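PDB 3SCY: hypothetical bacterial 6-phosphogluconolactonase from Bacteroides fragilis, which probably hydrolyses the lactone ring of 6-phosphogluconolactone to yield 6-phosphogluconate, on a seven-bladed beta-propeller scaffold. Local coordinates for residues A[229-234]-A[257-262]; A[251-256]-A[283-288]; A[279-284]-A[301-306]; A[305-310]-A[323-328]. One frame throughout, in Å; residues are numbered along the deposited sequence.

Contact 1 (A[229-234]-A[257-262])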
loop_
_atom_site.group_PDB
_atom_site.type_symbol
_atom_site.label_atom_id
_atom_site.label_comp_id
_atom_site.label_asym_id
_atom_site.label_seq_id
_atom_site.Cartn_x
_atom_site.Cartn_y
_atom_site.Cartn_z
ATOM N N ASN A 229 -10.068 -7.670 1.172
ATOM C CA ASN A 229 -10.891 -7.778 -0.024
ATOM C C ASN A 229 -11.823 -6.600 -0.090
ATOM O O ASN A 229 -12.647 -6.418 0.819
ATOM C CB ASN A 229 -11.645 -9.095 -0.002
ATOM C CG ASN A 229 -10.716 -10.264 -0.171
ATOM O OD1 ASN A 229 -10.027 -10.382 -1.174
ATOM N ND2 ASN A 229 -10.666 -11.134 0.818
ATOM N N GLU A 230 -11.697 -5.791 -1.156
ATOM C CA GLU A 230 -12.493 -4.574 -1.293
ATOM C C GLU A 230 -13.991 -4.857 -1.378
ATOM O O GLU A 230 -14.770 -4.213 -0.678
ATOM C CB GLU A 230 -12.063 -3.768 -2.524
ATOM C CG GLU A 230 -12.903 -2.517 -2.754
ATOM C CD GLU A 230 -12.321 -1.536 -3.747
ATOM O OE1 GLU A 230 -11.081 -1.368 -3.769
ATOM O OE2 GLU A 230 -13.113 -0.857 -4.438
ATOM N N ILE A 231 -14.399 -5.773 -2.264
ATOM C CA ILE A 231 -15.817 -5.998 -2.517
ATOM C C ILE A 231 -16.458 -6.859 -1.438
ATOM O O ILE A 231 -17.546 -6.532 -0.957
ATOM C CB ILE A 231 -16.008 -6.624 -3.911
ATOM C CG1 ILE A 231 -15.308 -5.789 -5.006
ATOM C CG2 ILE A 231 -17.521 -6.783 -4.226
ATOM C CD1 ILE A 231 -15.208 -6.529 -6.401
ATOM N N GLY A 232 -15.803 -7.950 -1.090
ATOM C CA GLY A 232 -16.311 -8.867 -0.075
ATOM C C GLY A 232 -16.266 -8.304 1.330
ATOM O O GLY A 232 -17.046 -8.731 2.189
ATOM N N GLY A 233 -15.362 -7.342 1.554
ATOM C CA GLY A 233 -15.192 -6.693 2.852
ATOM C C GLY A 233 -14.606 -7.634 3.886
ATOM O O GLY A 233 -14.812 -7.471 5.090
ATOM N N THR A 234 -13.931 -8.657 3.411
ATOM C CA THR A 234 -13.329 -9.667 4.249
ATOM C C THR A 234 -11.828 -9.529 4.336
ATOM O O THR A 234 -11.174 -8.997 3.433
ATOM C CB THR A 234 -13.640 -11.081 3.703
ATOM O OG1 THR A 234 -13.218 -11.175 2.337
ATOM C CG2 THR A 234 -15.127 -11.452 3.810
ATOM N N ASN A 257 -22.137 -4.436 4.341
ATOM C CA ASN A 257 -22.129 -4.695 2.895
ATOM C C ASN A 257 -21.824 -3.408 2.096
ATOM O O ASN A 257 -22.439 -3.149 1.055
ATOM C CB ASN A 257 -23.468 -5.337 2.449
ATOM C CG ASN A 257 -23.420 -5.985 1.088
ATOM O OD1 ASN A 257 -22.506 -6.751 0.763
ATOM N ND2 ASN A 257 -24.398 -5.669 0.253
ATOM N N ALA A 258 -20.832 -2.622 2.575
ATOM C CA ALA A 258 -20.423 -1.361 1.942
ATOM C C ALA A 258 -19.670 -1.587 0.622
ATOM O O ALA A 258 -19.639 -0.693 -0.220
ATOM C CB ALA A 258 -19.541 -0.570 2.896
ATOM N N GLN A 259 -19.027 -2.768 0.481
ATOM C CA GLN A 259 -18.235 -3.181 -0.678
ATOM C C GLN A 259 -17.164 -2.116 -1.026
ATOM O O GLN A 259 -16.986 -1.760 -2.187
ATOM C CB GLN A 259 -19.147 -3.496 -1.872
ATOM C CG GLN A 259 -20.196 -4.546 -1.524
ATOM C CD GLN A 259 -21.017 -4.973 -2.704
ATOM O OE1 GLN A 259 -21.356 -4.175 -3.587
ATOM N NE2 GLN A 259 -21.351 -6.250 -2.731
ATOM N N GLY A 260 -16.504 -1.597 0.012
ATOM C CA GLY A 260 -15.496 -0.556 -0.129
ATOM C C GLY A 260 -14.319 -0.697 0.813
ATOM O O GLY A 260 -13.758 0.312 1.245
ATOM N N SER A 261 -13.904 -1.929 1.117
ATOM C CA SER A 261 -12.774 -2.087 2.048
ATOM C C SER A 261 -11.464 -1.588 1.417
ATOM O O SER A 261 -11.334 -1.525 0.189
ATOM C CB SER A 261 -12.669 -3.512 2.554
ATOM O OG SER A 261 -13.803 -3.778 3.372
ATOM N N GLY A 262 -10.582 -1.078 2.279
ATOM C CA GLY A 262 -9.413 -0.355 1.814
ATOM C C GLY A 262 -8.046 -0.913 2.128
ATOM O O GLY A 262 -7.457 -1.636 1.313
HETATM O O HOH W 1 -15.216 0.613 -3.522
HETATM O O HOH W 2 -18.586 -5.586 1.381
HETATM O O HOH W 3 -20.011 -7.983 -0.832
HETATM O O HOH W 4 -20.230 -7.747 2.291
#
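Ser261 and Gln259 rest against the turn made by Glu230 and Ile231 where two successive blades of the seven-bladed beta-propeller meet. Residues 229-234 join strands 224-229 and 234-241 of one blade, and residues 257-262 lead into the first strand of the next. One direct hydrogen bond joins the backbones, Ser261 N to Glu230 O at 3.0 Å, lying in the carbonyl plane on a lone pair. Ser261 holds OG anti to its own carbonyl carbon (chi1 -67°), which sets OG 3.3 Å from Gly233 CA, while its CB lies 3.4 Å from Asn229 O. The small side chain fits closely here, and its hydroxyl is hydrogen-bonded to Asn277 OD1. Glycine suits position 233 because the backbone has a positive phi. Glu230 places CG anti to the backbone N (chi1 177°), and this methylene lies 3.5 Å from Ser261 O. Its chain then runs on extended, long enough for the buried carboxylate to reach salt bridges with Arg151, Arg214 and Arg278. A water donates to both Glu230 OE2 and Gln259 O, tying the acid to the other loop. Gln259 crosses Ile231 obliquely: its CG lies 3.4 Å from Ile231 O and its NE2 4.1 Å from Ile231 CG2. Glutamine suits the place, its CB and CG packing on the turn while its amide meets water. Two waters complete the join at Ile231 O: one accepts from Gln259 NE2, and the other sits 2.7 Å from Ile231 O and 3.0 Å from Gln259 N.

Contact 2 (A[251-256]-A[283-288])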
loop_
_atom_site.group_PDB
_atom_site.type_symbol
_atom_site.label_atom_id
_atom_site.label_comp_id
_atom_site.label_asym_id
_atom_site.label_seq_id
_atom_site.Cartn_x
_atom_site.Cartn_y
_atom_site.Cartn_z
ATOM N N VAL A 251 -12.474 -13.560 7.812
ATOM C CA VAL A 251 -13.231 -12.771 8.793
ATOM C C VAL A 251 -13.834 -11.559 8.096
ATOM O O VAL A 251 -13.341 -11.125 7.068
ATOM C CB VAL A 251 -12.421 -12.341 10.048
ATOM C CG1 VAL A 251 -11.941 -13.549 10.843
ATOM C CG2 VAL A 251 -11.242 -11.436 9.681
ATOM N N ALA A 252 -14.899 -11.006 8.668
ATOM C CA ALA A 252 -15.545 -9.841 8.121
ATOM C C ALA A 252 -14.937 -8.578 8.681
ATOM O O ALA A 252 -14.985 -8.355 9.890
ATOM C CB ALA A 252 -17.034 -9.881 8.450
ATOM N N ALA A 253 -14.392 -7.720 7.804
ATOM C CA ALA A 253 -13.907 -6.397 8.218
ATOM C C ALA A 253 -15.082 -5.451 8.153
ATOM O O ALA A 253 -15.293 -4.644 9.049
ATOM C CB ALA A 253 -12.792 -5.932 7.289
ATOM N N ASP A 254 -15.869 -5.573 7.076
ATOM C CA ASP A 254 -17.073 -4.777 6.827
ATOM C C ASP A 254 -18.286 -5.608 7.204
ATOM O O ASP A 254 -18.414 -6.753 6.761
ATOM C CB ASP A 254 -17.119 -4.355 5.342
ATOM C CG ASP A 254 -18.449 -3.833 4.807
ATOM O OD1 ASP A 254 -19.159 -3.126 5.558
ATOM O OD2 ASP A 254 -18.747 -4.084 3.615
ATOM N N THR A 255 -19.189 -5.027 7.993
ATOM C CA THR A 255 -20.384 -5.781 8.400
ATOM C C THR A 255 -21.671 -5.101 7.905
ATOM O O THR A 255 -22.763 -5.504 8.330
ATOM C CB THR A 255 -20.387 -5.961 9.926
ATOM O OG1 THR A 255 -20.517 -4.674 10.542
ATOM C CG2 THR A 255 -19.148 -6.714 10.438
ATOM N N VAL A 256 -21.567 -4.095 6.999
ATOM C CA VAL A 256 -22.752 -3.360 6.492
ATOM C C VAL A 256 -22.864 -3.467 4.956
ATOM O O VAL A 256 -23.606 -2.689 4.338
ATOM C CB VAL A 256 -22.814 -1.878 6.974
ATOM C CG1 VAL A 256 -23.065 -1.788 8.475
ATOM C CG2 VAL A 256 -21.573 -1.091 6.593
ATOM N N GLY A 283 -14.354 3.584 8.591
ATOM C CA GLY A 283 -13.559 3.399 9.784
ATOM C C GLY A 283 -12.598 2.261 9.680
ATOM O O GLY A 283 -12.287 1.786 8.580
ATOM N N VAL A 284 -12.096 1.850 10.857
ATOM C CA VAL A 284 -11.062 0.833 10.934
ATOM C C VAL A 284 -11.513 -0.264 11.860
ATOM O O VAL A 284 -11.803 0.011 13.023
ATOM C CB VAL A 284 -9.735 1.478 11.413
ATOM C CG1 VAL A 284 -8.634 0.437 11.603
ATOM C CG2 VAL A 284 -9.271 2.552 10.429
ATOM N N ALA A 285 -11.538 -1.512 11.343
ATOM C CA ALA A 285 -11.838 -2.709 12.132
ATOM C C ALA A 285 -10.545 -3.155 12.803
ATOM O O ALA A 285 -9.464 -3.086 12.196
ATOM C CB ALA A 285 -12.383 -3.813 11.225
ATOM N N ILE A 286 -10.647 -3.584 14.063
ATOM C CA ILE A 286 -9.503 -3.976 14.873
ATOM C C ILE A 286 -9.624 -5.438 15.265
ATOM O O ILE A 286 -10.635 -5.841 15.857
ATOM C CB ILE A 286 -9.410 -3.083 16.134
ATOM C CG1 ILE A 286 -9.557 -1.569 15.765
ATOM C CG2 ILE A 286 -8.113 -3.418 16.933
ATOM C CD1 ILE A 286 -9.709 -0.611 16.985
ATOM N N PHE A 287 -8.580 -6.197 14.960
ATOM C CA PHE A 287 -8.518 -7.630 15.264
ATOM C C PHE A 287 -7.331 -7.970 16.110
ATOM O O PHE A 287 -6.233 -7.432 15.911
ATOM C CB PHE A 287 -8.436 -8.469 13.990
ATOM C CG PHE A 287 -9.578 -8.281 13.026
ATOM C CD1 PHE A 287 -9.548 -7.266 12.079
ATOM C CD2 PHE A 287 -10.667 -9.149 13.035
ATOM C CE1 PHE A 287 -10.600 -7.102 11.172
ATOM C CE2 PHE A 287 -11.705 -8.997 12.112
ATOM C CZ PHE A 287 -11.654 -7.990 11.170
ATOM N N LYS A 288 -7.541 -8.893 17.043
ATOM C CA LYS A 288 -6.467 -9.443 17.867
ATOM C C LYS A 288 -5.903 -10.627 17.133
ATOM O O LYS A 288 -6.671 -11.447 16.638
ATOM C CB LYS A 288 -7.001 -9.875 19.246
ATOM C CG LYS A 288 -5.917 -10.355 20.184
ATOM C CD LYS A 288 -6.473 -10.718 21.591
ATOM C CE LYS A 288 -5.519 -10.274 22.677
ATOM N NZ LYS A 288 -4.148 -10.838 22.504
#
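Val251 and Phe287 reach toward each other tip to tip, with Val251 CG2 3.5 Å from Phe287 CE2. The methyl that meets the ring is the branch in the crowded position, between the backbone N and the carbonyl carbon of Val251, and it approaches the ring obliquely. The ring turns its edge to the chain that follows Val251: Ala252 O lies in the ring plane, 3.6 Å from Phe287 CZ, and Ala253 CA is also near that plane. A flat aromatic can thus fit its rim against a carbonyl whose oxygen is itself hydrogen-bonded to Lys298 NZ. This is the face-to-face packing of neighbouring beta-propeller blades, with the outermost strand of one, 244-252, and the chain just after it lying over the third strand of the next, 283-289. No hydrogen bond crosses between the two segments, so the contact rests on van der Waals fit, side chains of 283-288 against side chains and backbone of 251-256. Beyond the phenyl group two alanines meet, their small side chains allowing a close approach. Ala285 CB sits 3.7 Å from Ala253 O, an acceptor that Asn277 ND2 satisfies, and the two CB atoms of Ala253 and Ala285 are 4.5 Å apart.

Contact 3 (A[279-284]-A[301-306]). With NA (sodium ion), chain E.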
loop_
_atom_site.group_PDB
_atom_site.type_symbol
_atom_site.label_atom_id
_atom_site.label_comp_id
_atom_site.label_asym_id
_atom_site.label_seq_id
_atom_site.Cartn_x
_atom_site.Cartn_y
_atom_site.Cartn_z
ATOM N N LEU A 279 -17.232 4.044 2.263
ATOM C CA LEU A 279 -18.578 4.186 1.678
ATOM C C LEU A 279 -19.687 4.178 2.734
ATOM O O LEU A 279 -20.568 5.043 2.693
ATOM C CB LEU A 279 -18.826 3.125 0.571
ATOM C CG LEU A 279 -17.724 3.026 -0.541
ATOM C CD1 LEU A 279 -18.125 2.036 -1.619
ATOM C CD2 LEU A 279 -17.445 4.387 -1.195
ATOM N N LYS A 280 -19.649 3.222 3.670
ATOM C CA LYS A 280 -20.634 3.155 4.771
ATOM C C LYS A 280 -19.875 2.837 6.034
ATOM O O LYS A 280 -19.011 1.958 6.003
ATOM C CB LYS A 280 -21.726 2.101 4.532
ATOM C CG LYS A 280 -22.740 2.438 3.450
ATOM C CD LYS A 280 -23.896 1.437 3.470
ATOM N N ALA A 281 -20.234 3.503 7.157
ATOM C CA ALA A 281 -19.618 3.287 8.470
ATOM C C ALA A 281 -18.098 3.370 8.339
ATOM O O ALA A 281 -17.373 2.515 8.847
ATOM C CB ALA A 281 -20.039 1.935 9.041
ATOM N N ASP A 282 -17.609 4.392 7.629
ATOM C CA ASP A 282 -16.187 4.539 7.355
ATOM C C ASP A 282 -15.363 4.429 8.636
ATOM O O ASP A 282 -15.667 5.057 9.649
ATOM C CB ASP A 282 -15.901 5.879 6.652
ATOM C CG ASP A 282 -16.653 6.090 5.357
ATOM O OD1 ASP A 282 -17.901 6.036 5.381
ATOM O OD2 ASP A 282 -15.997 6.408 4.327
ATOM N N GLY A 283 -14.354 3.584 8.591
ATOM C CA GLY A 283 -13.559 3.399 9.784
ATOM C C GLY A 283 -12.598 2.261 9.680
ATOM O O GLY A 283 -12.287 1.786 8.580
ATOM N N VAL A 284 -12.096 1.850 10.857
ATOM C CA VAL A 284 -11.062 0.833 10.934
ATOM C C VAL A 284 -11.513 -0.264 11.860
ATOM O O VAL A 284 -11.803 0.011 13.023
ATOM C CB VAL A 284 -9.735 1.478 11.413
ATOM C CG1 VAL A 284 -8.634 0.437 11.603
ATOM C CG2 VAL A 284 -9.271 2.552 10.429
ATOM N N TYR A 301 -13.864 -1.373 16.776
ATOM C CA TYR A 301 -14.093 -0.649 15.534
ATOM C C TYR A 301 -13.986 0.834 15.815
ATOM O O TYR A 301 -14.568 1.327 16.800
ATOM C CB TYR A 301 -15.499 -0.982 14.961
ATOM C CG TYR A 301 -15.595 -0.577 13.507
ATOM C CD1 TYR A 301 -15.159 -1.429 12.501
ATOM C CD2 TYR A 301 -16.119 0.665 13.138
ATOM C CE1 TYR A 301 -15.185 -1.044 11.161
ATOM C CE2 TYR A 301 -16.179 1.046 11.797
ATOM C CZ TYR A 301 -15.745 0.171 10.813
ATOM O OH TYR A 301 -15.787 0.508 9.484
ATOM N N GLN A 302 -13.260 1.548 14.957
ATOM C CA GLN A 302 -13.088 2.986 15.115
ATOM C C GLN A 302 -13.617 3.721 13.903
ATOM O O GLN A 302 -13.078 3.572 12.810
ATOM C CB GLN A 302 -11.600 3.314 15.334
ATOM C CG GLN A 302 -11.316 4.831 15.352
ATOM C CD GLN A 302 -11.904 5.537 16.541
ATOM O OE1 GLN A 302 -11.539 5.273 17.682
ATOM N NE2 GLN A 302 -12.836 6.435 16.313
ATOM N N LEU A 303 -14.638 4.543 14.106
ATOM C CA LEU A 303 -15.171 5.364 13.022
ATOM C C LEU A 303 -14.191 6.466 12.706
ATOM O O LEU A 303 -13.591 7.042 13.608
ATOM C CB LEU A 303 -16.534 5.941 13.402
ATOM C CG LEU A 303 -17.672 4.913 13.486
ATOM C CD1 LEU A 303 -18.913 5.537 14.110
ATOM C CD2 LEU A 303 -18.054 4.392 12.082
ATOM N N THR A 304 -14.020 6.754 11.422
ATOM C CA THR A 304 -13.066 7.781 11.024
ATOM C C THR A 304 -13.745 8.828 10.178
ATOM O O THR A 304 -14.945 8.744 9.918
ATOM C CB THR A 304 -11.933 7.124 10.176
ATOM O OG1 THR A 304 -12.494 6.522 9.014
ATOM C CG2 THR A 304 -11.100 6.102 10.949
ATOM N N GLY A 305 -12.938 9.746 9.670
ATOM C CA GLY A 305 -13.357 10.678 8.629
ATOM C C GLY A 305 -13.705 9.881 7.379
ATOM O O GLY A 305 -13.472 8.661 7.303
ATOM N N ILE A 306 -14.265 10.545 6.389
ATOM C CA ILE A 306 -14.787 9.857 5.212
ATOM C C ILE A 306 -13.734 9.464 4.216
ATOM O O ILE A 306 -12.895 10.267 3.811
ATOM C CB ILE A 306 -15.903 10.687 4.517
ATOM C CG1 ILE A 306 -16.967 11.157 5.548
ATOM C CG2 ILE A 306 -16.539 9.907 3.347
ATOM C CD1 ILE A 306 -17.656 10.044 6.422
HETATM NA NA NA E . -11.956 4.236 19.607
HETATM O O HOH W 5 -17.261 7.253 9.815
HETATM O O HOH W 6 -14.259 3.507 18.709
HETATM O O HOH W 7 -12.873 5.962 20.767
HETATM O O HOH W 8 -12.223 2.649 21.710
HETATM O O HOH W 9 -11.373 1.712 19.052
#
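Tyr301 OH donates to Ala281 O at 2.6 Å, nearly along the C=O axis (169°), and the same hydroxyl is also hydrogen-bonded to Asn277 ND2. Val284 O stands over one face of the tyrosine ring, offset toward its rim. Val284 and Gln302 satisfy each other's backbones twice: Val284 N gives to Gln302 O at 2.8 Å and Gln302 N to Val284 O at 2.9 Å. Beside them Gly283 brings its CA within 3.1 Å of Gln302 O. A CB there would collide with that oxygen and with the tyrosine ring, so glycine suits the place. Asp282 O takes two donors, Thr304 N at 3.0 Å and a water that also donates to Thr304 O, while Asp282 OD2 is held by His307 N. Thr304 OG1 donates to Gly305 O. Gln302 uses both ends of its amide, NE2 giving an almost straight bond (178°) to Leu303 O and OE1 binding the sodium ion at 2.2 Å. Leu342 O and four waters complete that metal's shell, and one of these waters donates to Tyr301 O. The paired strands 283-289 and 296-303 are the outer antiparallel hairpin of a four-stranded propeller blade.

Contact 4 (A[305-310]-A[323-328])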
loop_
_atom_site.group_PDB
_atom_site.type_symbol
_atom_site.label_atom_id
_atom_site.label_comp_id
_atom_site.label_asym_id
_atom_site.label_seq_id
_atom_site.Cartn_x
_atom_site.Cartn_y
_atom_site.Cartn_z
ATOM N N GLY A 305 -12.938 9.746 9.670
ATOM C CA GLY A 305 -13.357 10.678 8.629
ATOM C C GLY A 305 -13.705 9.881 7.379
ATOM O O GLY A 305 -13.472 8.661 7.303
ATOM N N ILE A 306 -14.265 10.545 6.389
ATOM C CA ILE A 306 -14.787 9.857 5.212
ATOM C C ILE A 306 -13.734 9.464 4.216
ATOM O O ILE A 306 -12.895 10.267 3.811
ATOM C CB ILE A 306 -15.903 10.687 4.517
ATOM C CG1 ILE A 306 -16.967 11.157 5.548
ATOM C CG2 ILE A 306 -16.539 9.907 3.347
ATOM C CD1 ILE A 306 -17.656 10.044 6.422
ATOM N N HIS A 307 -13.863 8.210 3.766
ATOM C CA HIS A 307 -13.062 7.559 2.738
ATOM C C HIS A 307 -11.613 7.290 3.199
ATOM O O HIS A 307 -10.656 7.760 2.568
ATOM C CB HIS A 307 -13.106 8.335 1.415
ATOM C CG HIS A 307 -12.887 7.468 0.210
ATOM N ND1 HIS A 307 -13.946 6.869 -0.452
ATOM C CD2 HIS A 307 -11.723 7.104 -0.401
ATOM C CE1 HIS A 307 -13.405 6.199 -1.461
ATOM N NE2 HIS A 307 -12.071 6.300 -1.463
ATOM N N PRO A 308 -11.468 6.421 4.241
ATOM C CA PRO A 308 -10.122 6.001 4.701
ATOM C C PRO A 308 -9.506 4.963 3.758
ATOM O O PRO A 308 -9.422 3.782 4.067
ATOM C CB PRO A 308 -10.404 5.391 6.079
ATOM C CG PRO A 308 -11.802 4.840 5.967
ATOM C CD PRO A 308 -12.539 5.816 5.069
ATOM N N ARG A 309 -9.059 5.404 2.583
ATOM C CA ARG A 309 -8.475 4.495 1.585
ATOM C C ARG A 309 -7.074 3.944 2.005
ATOM O O ARG A 309 -6.627 2.898 1.519
ATOM C CB ARG A 309 -8.358 5.281 0.268
ATOM C CG ARG A 309 -7.567 4.626 -0.865
ATOM C CD ARG A 309 -7.774 5.408 -2.171
ATOM N NE ARG A 309 -6.845 4.940 -3.208
ATOM C CZ ARG A 309 -7.204 4.335 -4.337
ATOM N NH1 ARG A 309 -8.493 4.143 -4.619
ATOM N NH2 ARG A 309 -6.278 3.914 -5.197
ATOM N N ASN A 310 -6.395 4.669 2.904
ATOM C CA ASN A 310 -5.048 4.332 3.326
ATOM C C ASN A 310 -4.815 4.778 4.747
ATOM O O ASN A 310 -5.367 5.787 5.175
ATOM C CB ASN A 310 -4.055 5.053 2.385
ATOM C CG ASN A 310 -2.603 4.788 2.718
ATOM O OD1 ASN A 310 -1.995 5.470 3.549
ATOM N ND2 ASN A 310 -2.056 3.729 2.159
ATOM N N ALA A 323 -5.655 8.490 6.437
ATOM C CA ALA A 323 -5.892 9.454 5.367
ATOM C C ALA A 323 -7.368 9.386 4.993
ATOM O O ALA A 323 -7.849 8.319 4.593
ATOM C CB ALA A 323 -5.018 9.117 4.164
ATOM N N CYS A 324 -8.097 10.502 5.141
ATOM C CA CYS A 324 -9.530 10.528 4.832
ATOM C C CYS A 324 -9.692 11.391 3.596
ATOM O O CYS A 324 -9.641 12.619 3.688
ATOM C CB CYS A 324 -10.329 11.052 6.017
ATOM S SG CYS A 324 -10.114 10.089 7.530
ATOM N N ARG A 325 -9.818 10.747 2.438
ATOM C CA ARG A 325 -9.844 11.429 1.151
ATOM C C ARG A 325 -10.952 12.473 1.072
ATOM O O ARG A 325 -10.699 13.569 0.575
ATOM C CB ARG A 325 -10.023 10.425 0.024
ATOM C CG ARG A 325 -9.864 11.035 -1.388
ATOM C CD ARG A 325 -10.441 10.124 -2.445
ATOM N NE ARG A 325 -11.901 10.070 -2.397
ATOM C CZ ARG A 325 -12.669 9.357 -3.215
ATOM N NH1 ARG A 325 -12.127 8.622 -4.177
ATOM N NH2 ARG A 325 -13.988 9.369 -3.070
ATOM N N ASP A 326 -12.170 12.127 1.530
ATOM C CA ASP A 326 -13.290 13.028 1.347
ATOM C C ASP A 326 -13.419 14.113 2.416
ATOM O O ASP A 326 -14.078 15.126 2.170
ATOM C CB ASP A 326 -14.576 12.222 1.212
ATOM C CG ASP A 326 -14.611 11.357 -0.045
ATOM O OD1 ASP A 326 -13.765 11.570 -0.945
ATOM O OD2 ASP A 326 -15.504 10.507 -0.152
ATOM N N THR A 327 -12.770 13.936 3.572
ATOM C CA THR A 327 -12.814 14.930 4.652
ATOM C C THR A 327 -11.575 15.837 4.540
ATOM O O THR A 327 -11.436 16.813 5.277
ATOM C CB THR A 327 -12.921 14.208 6.007
ATOM O OG1 THR A 327 -14.032 13.311 5.930
ATOM C CG2 THR A 327 -13.176 15.173 7.169
ATOM N N ASN A 328 -10.660 15.502 3.620
ATOM C CA ASN A 328 -9.442 16.265 3.361
ATOM C C ASN A 328 -8.609 16.426 4.630
ATOM O O ASN A 328 -8.148 17.530 4.950
ATOM C CB ASN A 328 -9.781 17.648 2.733
ATOM C CG ASN A 328 -10.486 17.516 1.413
ATOM O OD1 ASN A 328 -10.131 16.670 0.576
ATOM N ND2 ASN A 328 -11.556 18.281 1.246
HETATM O O HOH W 10 -16.612 8.263 -0.373
HETATM O O HOH W 11 -7.614 7.986 1.809
#
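His307 and Arg325 stack flat, the guanidinium and imidazole planes only 3° apart and their centres 3.6 Å from each other. They lie where the loop entering strand 310-313 meets the end of strand 319-324, within the beta-propeller blade built from strands 310-313 to 342-350. With CG anti to the backbone N (chi1 -153°), His307 offers a ring face whose centre lies under Arg325 CZ. Arginine suits the place because its flat head can cover the imidazole with one face and still bond at its edge. Asp326 takes that edge in a side-on salt bridge, its OD1 receiving Arg325 NE at 2.8 Å and NH2 at 3.1 Å, which should fix the guanidinium's rotation. A water joins His307 ND1 to Asp326 OD2. Behind the stack, His307 O accepts Arg325 N at 3.1 Å and, from the opposite face of its plane, Arg309 N at 2.8 Å, the latter closing an inverse gamma turn centred on Pro308. Farther out, Asp326 N bonds to Ile306 O. Gly305 CA packs 3.5 Å from Cys324 SG, where a CB would clash with the sulfur. Thr327 OG1 accepts Ile306 N at 2.8 Å, with an N-H...O angle of 156°.

In the fold
The four contacts follow one another through three consecutive blades. Contacts 1 and 2, with centres 10 Å apart, are joined by probable hydrogen bonds from Ala253 N and Asp254 N to Gly233 O. Contacts 2 and 3 share Gly283 and Val284, and Ala285 CA packs 3.6 Å from Tyr301 CD1. Contacts 3 and 4, with centres 9 Å apart, share Gly305 and Ile306 and are linked by the His307 N to Asp282 OD2 hydrogen bond. Contacts 1 and 4 do not touch. An unidentified bound molecule lies about 5 Å from the side chain of Glu230 and one about 3 Å from that of Arg309; such molecules, probably from the crystallisation liquor, often mark pockets. The sodium ion belongs to contact 3.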